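Local coordinates for protein tail component (Lactobacillus phage J-1, PDB 5LY8) that probably binds cell-surface carbohydrate of its Lactobacillus host through this module, the second carbohydrate-binding domain of the phage's evolved distal tail component, which also carries bound magnesium, at residues F112-L126 against A170-R182. Sequence-based numbering, arbitrary orientation.
Sequences FEFNLTYQGKIVASL and AVITKMGDQLTFR
L126 and F181 run antiparallel alongside each other, and the edge of the F181 ring meets CB of L126, which lies near the ring plane, 3.7 Å from CD2 of F181. Because CG of L126 stands anti to the backbone N (chi1 -174°), its isobutyl end extends to the backbone of the V171–R182 pair: CD1 of L126 comes to 3.4 Å from the carbonyl O of V171, while CD2 of L126 meets CB of A170 at 4.0 Å. I172 lies alongside, its CG1 3.9 Å from CB of L126; its CD1 projects farther, to 3.5 Å from the backbone O of F114. The same methyl also touches A124, whose CB has L179 and the CZ end of F181 as further neighbours. On the other flank the F114 ring approaches CB of A170 obliquely (CD2 to CB, 3.9 Å).

No hydrogen bond joins the two hairpins; each is zipped internally, the first with a classic bulge where V123 and A124 both donate to the carbonyl of L116. Strands 112-118 and 170-175, inclined by 21° with axes 8.6 Å apart, belong to different sheets, and this buried apolar layer is the face-to-face packing of a β-sandwich, consistent with membership of the concanavalin clan.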
loop_
_atom_site.group_PDB
_atom_site.type_symbol
_atom_site.label_atom_id
_atom_site.label_comp_id
_atom_site.label_asym_id
_atom_site.label_seq_id
_atom_site.Cartn_x
_atom_site.Cartn_y
_atom_site.Cartn_z
ATOM N N PHE A 112 2.164 6.196 -3.447
ATOM C CA PHE A 112 1.605 4.855 -3.540
ATOM C C PHE A 112 0.806 4.552 -2.300
ATOM O O PHE A 112 1.068 5.107 -1.229
ATOM C CB PHE A 112 2.615 3.736 -3.859
ATOM C CG PHE A 112 3.696 3.456 -2.854
ATOM C CD1 PHE A 112 3.396 2.885 -1.622
ATOM C CD2 PHE A 112 5.031 3.624 -3.189
ATOM C CE1 PHE A 112 4.412 2.573 -0.713
ATOM C CE2 PHE A 112 6.044 3.253 -2.302
ATOM C CZ PHE A 112 5.729 2.710 -1.081
ATOM N N GLU A 113 -0.201 3.693 -2.472
ATOM C CA GLU A 113 -1.001 3.138 -1.388
ATOM C C GLU A 113 -1.009 1.640 -1.503
ATOM O O GLU A 113 -1.240 1.104 -2.594
ATOM C CB GLU A 113 -2.452 3.636 -1.425
ATOM C CG GLU A 113 -2.594 5.116 -1.146
ATOM C CD GLU A 113 -4.025 5.607 -1.141
ATOM O OE1 GLU A 113 -4.967 4.784 -1.286
ATOM O OE2 GLU A 113 -4.199 6.846 -1.009
ATOM N N PHE A 114 -0.808 0.961 -0.368
ATOM C CA PHE A 114 -1.053 -0.471 -0.223
ATOM C C PHE A 114 -2.165 -0.574 0.818
ATOM O O PHE A 114 -1.969 -0.225 1.992
ATOM C CB PHE A 114 0.196 -1.252 0.171
ATOM C CG PHE A 114 1.212 -1.276 -0.950
ATOM C CD1 PHE A 114 0.955 -1.970 -2.115
ATOM C CD2 PHE A 114 2.392 -0.560 -0.857
ATOM C CE1 PHE A 114 1.879 -1.969 -3.173
ATOM C CE2 PHE A 114 3.330 -0.573 -1.910
ATOM C CZ PHE A 114 3.068 -1.292 -3.055
ATOM N N ASN A 115 -3.354 -1.004 0.361
ATOM C CA ASN A 115 -4.574 -0.977 1.149
ATOM C C ASN A 115 -5.183 -2.328 1.353
ATOM O O ASN A 115 -5.171 -3.163 0.439
ATOM C CB ASN A 115 -5.613 -0.111 0.384
ATOM C CG ASN A 115 -5.164 1.309 0.191
ATOM O OD1 ASN A 115 -4.322 1.797 0.941
ATOM N ND2 ASN A 115 -5.680 1.987 -0.822
ATOM N N LEU A 116 -5.741 -2.526 2.553
ATOM C CA LEU A 116 -6.541 -3.701 2.897
ATOM C C LEU A 116 -7.945 -3.185 3.167
ATOM O O LEU A 116 -8.125 -2.158 3.842
ATOM C CB LEU A 116 -5.965 -4.442 4.099
ATOM C CG LEU A 116 -4.591 -5.061 3.813
ATOM C CD1 LEU A 116 -3.945 -5.522 5.076
ATOM C CD2 LEU A 116 -4.671 -6.219 2.796
ATOM N N THR A 117 -8.938 -3.897 2.628
ATOM C CA THR A 117 -10.320 -3.445 2.644
ATOM C C THR A 117 -11.266 -4.502 3.133
ATOM O O THR A 117 -10.913 -5.681 3.194
ATOM C CB THR A 117 -10.704 -2.997 1.209
ATOM O OG1 THR A 117 -10.670 -4.113 0.307
ATOM C CG2 THR A 117 -9.781 -1.891 0.670
ATOM N N TYR A 118 -12.488 -4.076 3.442
ATOM C CA TYR A 118 -13.577 -4.976 3.794
ATOM C C TYR A 118 -14.846 -4.399 3.236
ATOM O O TYR A 118 -15.194 -3.244 3.538
ATOM C CB TYR A 118 -13.735 -5.228 5.305
ATOM C CG TYR A 118 -14.739 -6.324 5.606
ATOM C CD1 TYR A 118 -14.495 -7.636 5.219
ATOM C CD2 TYR A 118 -15.949 -6.042 6.235
ATOM C CE1 TYR A 118 -15.417 -8.644 5.465
ATOM C CE2 TYR A 118 -16.865 -7.054 6.510
ATOM C CZ TYR A 118 -16.586 -8.353 6.130
ATOM O OH TYR A 118 -17.490 -9.359 6.378
ATOM N N GLN A 119 -15.594 -5.193 2.457
ATOM C CA GLN A 119 -16.863 -4.772 1.862
ATOM C C GLN A 119 -16.761 -3.377 1.226
ATOM O O GLN A 119 -17.672 -2.561 1.371
ATOM C CB GLN A 119 -18.046 -4.910 2.860
ATOM C CG GLN A 119 -18.234 -6.367 3.284
ATOM C CD GLN A 119 -19.416 -6.627 4.205
ATOM O OE1 GLN A 119 -19.796 -5.842 5.114
ATOM N NE2 GLN A 119 -19.969 -7.811 4.074
ATOM N N GLY A 120 -15.642 -3.112 0.540
ATOM C CA GLY A 120 -15.484 -1.880 -0.210
ATOM C C GLY A 120 -14.939 -0.695 0.555
ATOM O O GLY A 120 -14.838 0.398 -0.024
ATOM N N LYS A 121 -14.605 -0.863 1.835
ATOM C CA LYS A 121 -14.081 0.237 2.635
ATOM C C LYS A 121 -12.666 -0.052 3.060
ATOM O O LYS A 121 -12.315 -1.207 3.327
ATOM C CB LYS A 121 -14.955 0.441 3.881
ATOM C CG LYS A 121 -16.337 1.015 3.548
ATOM C CD LYS A 121 -17.084 1.461 4.819
ATOM C CE LYS A 121 -18.504 1.900 4.529
ATOM N NZ LYS A 121 -18.526 3.220 3.850
ATOM N N ILE A 122 -11.842 0.994 3.171
ATOM C CA ILE A 122 -10.515 0.859 3.739
ATOM C C ILE A 122 -10.601 0.391 5.191
ATOM O O ILE A 122 -11.360 0.954 5.998
ATOM C CB ILE A 122 -9.783 2.224 3.710
ATOM C CG1 ILE A 122 -9.592 2.778 2.285
ATOM C CG2 ILE A 122 -8.438 2.158 4.476
ATOM C CD1 ILE A 122 -8.586 1.945 1.416
ATOM N N VAL A 123 -9.777 -0.620 5.507
ATOM C CA VAL A 123 -9.525 -1.050 6.863
ATOM C C VAL A 123 -8.133 -0.523 7.259
ATOM O O VAL A 123 -7.990 0.086 8.317
ATOM C CB VAL A 123 -9.690 -2.565 7.056
ATOM C CG1 VAL A 123 -9.210 -3.011 8.445
ATOM C CG2 VAL A 123 -11.142 -2.970 6.845
ATOM N N ALA A 124 -7.120 -0.729 6.405
ATOM C CA ALA A 124 -5.779 -0.189 6.666
ATOM C C ALA A 124 -5.182 0.309 5.371
ATOM O O ALA A 124 -5.360 -0.324 4.326
ATOM C CB ALA A 124 -4.868 -1.264 7.288
ATOM N N SER A 125 -4.446 1.433 5.437
ATOM C CA SER A 125 -3.803 2.010 4.265
ATOM C C SER A 125 -2.418 2.490 4.598
ATOM O O SER A 125 -2.251 3.371 5.469
ATOM C CB SER A 125 -4.626 3.177 3.719
ATOM O OG SER A 125 -3.932 3.803 2.642
ATOM N N LEU A 126 -1.420 1.885 3.923
ATOM C CA LEU A 126 -0.021 2.290 4.041
ATOM C C LEU A 126 0.294 3.190 2.841
ATOM O O LEU A 126 0.069 2.766 1.706
ATOM C CB LEU A 126 0.874 1.047 4.039
ATOM C CG LEU A 126 2.368 1.259 4.295
ATOM C CD1 LEU A 126 3.017 -0.062 4.702
ATOM C CD2 LEU A 126 3.112 1.840 3.069
ATOM N N ALA A 170 7.274 -2.606 1.936
ATOM C CA ALA A 170 6.170 -1.916 2.608
ATOM C C ALA A 170 5.278 -2.999 3.175
ATOM O O ALA A 170 4.788 -3.863 2.435
ATOM C CB ALA A 170 5.396 -1.042 1.624
ATOM N N VAL A 171 5.095 -3.005 4.506
ATOM C CA VAL A 171 4.408 -4.099 5.163
ATOM C C VAL A 171 3.306 -3.606 6.063
ATOM O O VAL A 171 3.482 -2.628 6.808
ATOM C CB VAL A 171 5.430 -4.907 6.017
ATOM C CG1 VAL A 171 4.776 -6.138 6.639
ATOM C CG2 VAL A 171 6.668 -5.295 5.205
ATOM N N ILE A 172 2.161 -4.304 6.034
ATOM C CA ILE A 172 1.115 -4.132 7.028
ATOM C C ILE A 172 0.958 -5.485 7.727
ATOM O O ILE A 172 0.783 -6.510 7.054
ATOM C CB ILE A 172 -0.245 -3.695 6.449
ATOM C CG1 ILE A 172 -0.096 -2.474 5.543
ATOM C CG2 ILE A 172 -1.213 -3.405 7.609
ATOM C CD1 ILE A 172 -1.414 -2.045 4.951
ATOM N N THR A 173 1.043 -5.510 9.052
ATOM C CA THR A 173 0.859 -6.742 9.820
ATOM C C THR A 173 -0.202 -6.497 10.891
ATOM O O THR A 173 -0.286 -5.397 11.434
ATOM C CB THR A 173 2.185 -7.219 10.464
ATOM O OG1 THR A 173 3.226 -7.219 9.497
ATOM C CG2 THR A 173 2.092 -8.620 11.039
ATOM N N LYS A 174 -1.005 -7.531 11.193
ATOM C CA LYS A 174 -1.992 -7.498 12.261
ATOM C C LYS A 174 -1.650 -8.630 13.208
ATOM O O LYS A 174 -1.485 -9.774 12.781
ATOM C CB LYS A 174 -3.393 -7.708 11.694
ATOM C CG LYS A 174 -4.473 -7.825 12.754
ATOM C CD LYS A 174 -5.825 -8.058 12.147
ATOM C CE LYS A 174 -6.900 -7.984 13.188
ATOM N NZ LYS A 174 -8.243 -8.148 12.568
ATOM N N MET A 175 -1.547 -8.295 14.510
ATOM C CA MET A 175 -1.271 -9.242 15.587
ATOM C C MET A 175 -2.287 -8.879 16.666
ATOM O O MET A 175 -2.047 -7.934 17.435
ATOM C CB MET A 175 0.188 -9.112 16.070
ATOM C CG MET A 175 1.233 -9.426 14.991
ATOM S SD MET A 175 1.094 -11.105 14.313
ATOM C CE MET A 175 1.847 -12.043 15.598
ATOM N N GLY A 176 -3.477 -9.500 16.567
ATOM C CA GLY A 176 -4.643 -9.225 17.411
ATOM C C GLY A 176 -5.052 -7.781 17.173
ATOM O O GLY A 176 -5.316 -7.373 16.041
ATOM N N ASP A 177 -5.072 -6.960 18.254
ATOM C CA ASP A 177 -5.403 -5.531 18.157
ATOM C C ASP A 177 -4.255 -4.636 17.681
ATOM O O ASP A 177 -4.490 -3.448 17.404
ATOM C CB ASP A 177 -5.894 -4.998 19.515
ATOM C CG ASP A 177 -7.202 -5.564 20.008
ATOM O OD1 ASP A 177 -8.113 -5.773 19.182
ATOM O OD2 ASP A 177 -7.362 -5.699 21.247
ATOM N N GLN A 178 -3.038 -5.181 17.529
ATOM C CA GLN A 178 -1.899 -4.376 17.127
ATOM C C GLN A 178 -1.760 -4.338 15.625
ATOM O O GLN A 178 -1.621 -5.394 14.990
ATOM C CB GLN A 178 -0.574 -4.877 17.744
ATOM C CG GLN A 178 -0.485 -4.654 19.252
ATOM C CD GLN A 178 0.901 -4.843 19.812
ATOM O OE1 GLN A 178 1.892 -5.072 19.102
ATOM N NE2 GLN A 178 0.984 -4.753 21.128
ATOM N N LEU A 179 -1.757 -3.136 15.081
ATOM C CA LEU A 179 -1.602 -2.921 13.661
ATOM C C LEU A 179 -0.223 -2.289 13.458
ATOM O O LEU A 179 0.065 -1.225 14.037
ATOM C CB LEU A 179 -2.723 -1.974 13.195
ATOM C CG LEU A 179 -2.715 -1.559 11.718
ATOM C CD1 LEU A 179 -2.802 -2.767 10.787
ATOM C CD2 LEU A 179 -3.847 -0.634 11.432
ATOM N N THR A 180 0.632 -2.935 12.639
ATOM C CA THR A 180 1.959 -2.413 12.365
ATOM C C THR A 180 2.102 -2.079 10.889
ATOM O O THR A 180 1.663 -2.840 9.996
ATOM C CB THR A 180 3.013 -3.438 12.783
ATOM O OG1 THR A 180 2.899 -3.670 14.183
ATOM C CG2 THR A 180 4.462 -3.007 12.467
ATOM N N PHE A 181 2.767 -0.948 10.636
ATOM C CA PHE A 181 3.165 -0.535 9.311
ATOM C C PHE A 181 4.677 -0.461 9.300
ATOM O O PHE A 181 5.275 0.143 10.220
ATOM C CB PHE A 181 2.621 0.854 9.028
ATOM C CG PHE A 181 1.125 0.966 8.959
ATOM C CD1 PHE A 181 0.367 1.113 10.118
ATOM C CD2 PHE A 181 0.476 0.936 7.742
ATOM C CE1 PHE A 181 -1.021 1.218 10.038
ATOM C CE2 PHE A 181 -0.909 1.042 7.668
ATOM C CZ PHE A 181 -1.648 1.186 8.811
ATOM N N ARG A 182 5.318 -1.036 8.278
ATOM C CA ARG A 182 6.766 -0.951 8.171
ATOM C C ARG A 182 7.163 -0.508 6.783
ATOM O O ARG A 182 6.494 -0.803 5.794
ATOM C CB ARG A 182 7.449 -2.296 8.399
ATOM C CG ARG A 182 7.062 -2.964 9.720
ATOM C CD ARG A 182 8.093 -3.949 10.245
ATOM N NE ARG A 182 8.596 -4.818 9.181
ATOM C CZ ARG A 182 8.138 -6.038 8.922
ATOM N NH1 ARG A 182 7.150 -6.557 9.650
ATOM N NH2 ARG A 182 8.647 -6.744 7.921
#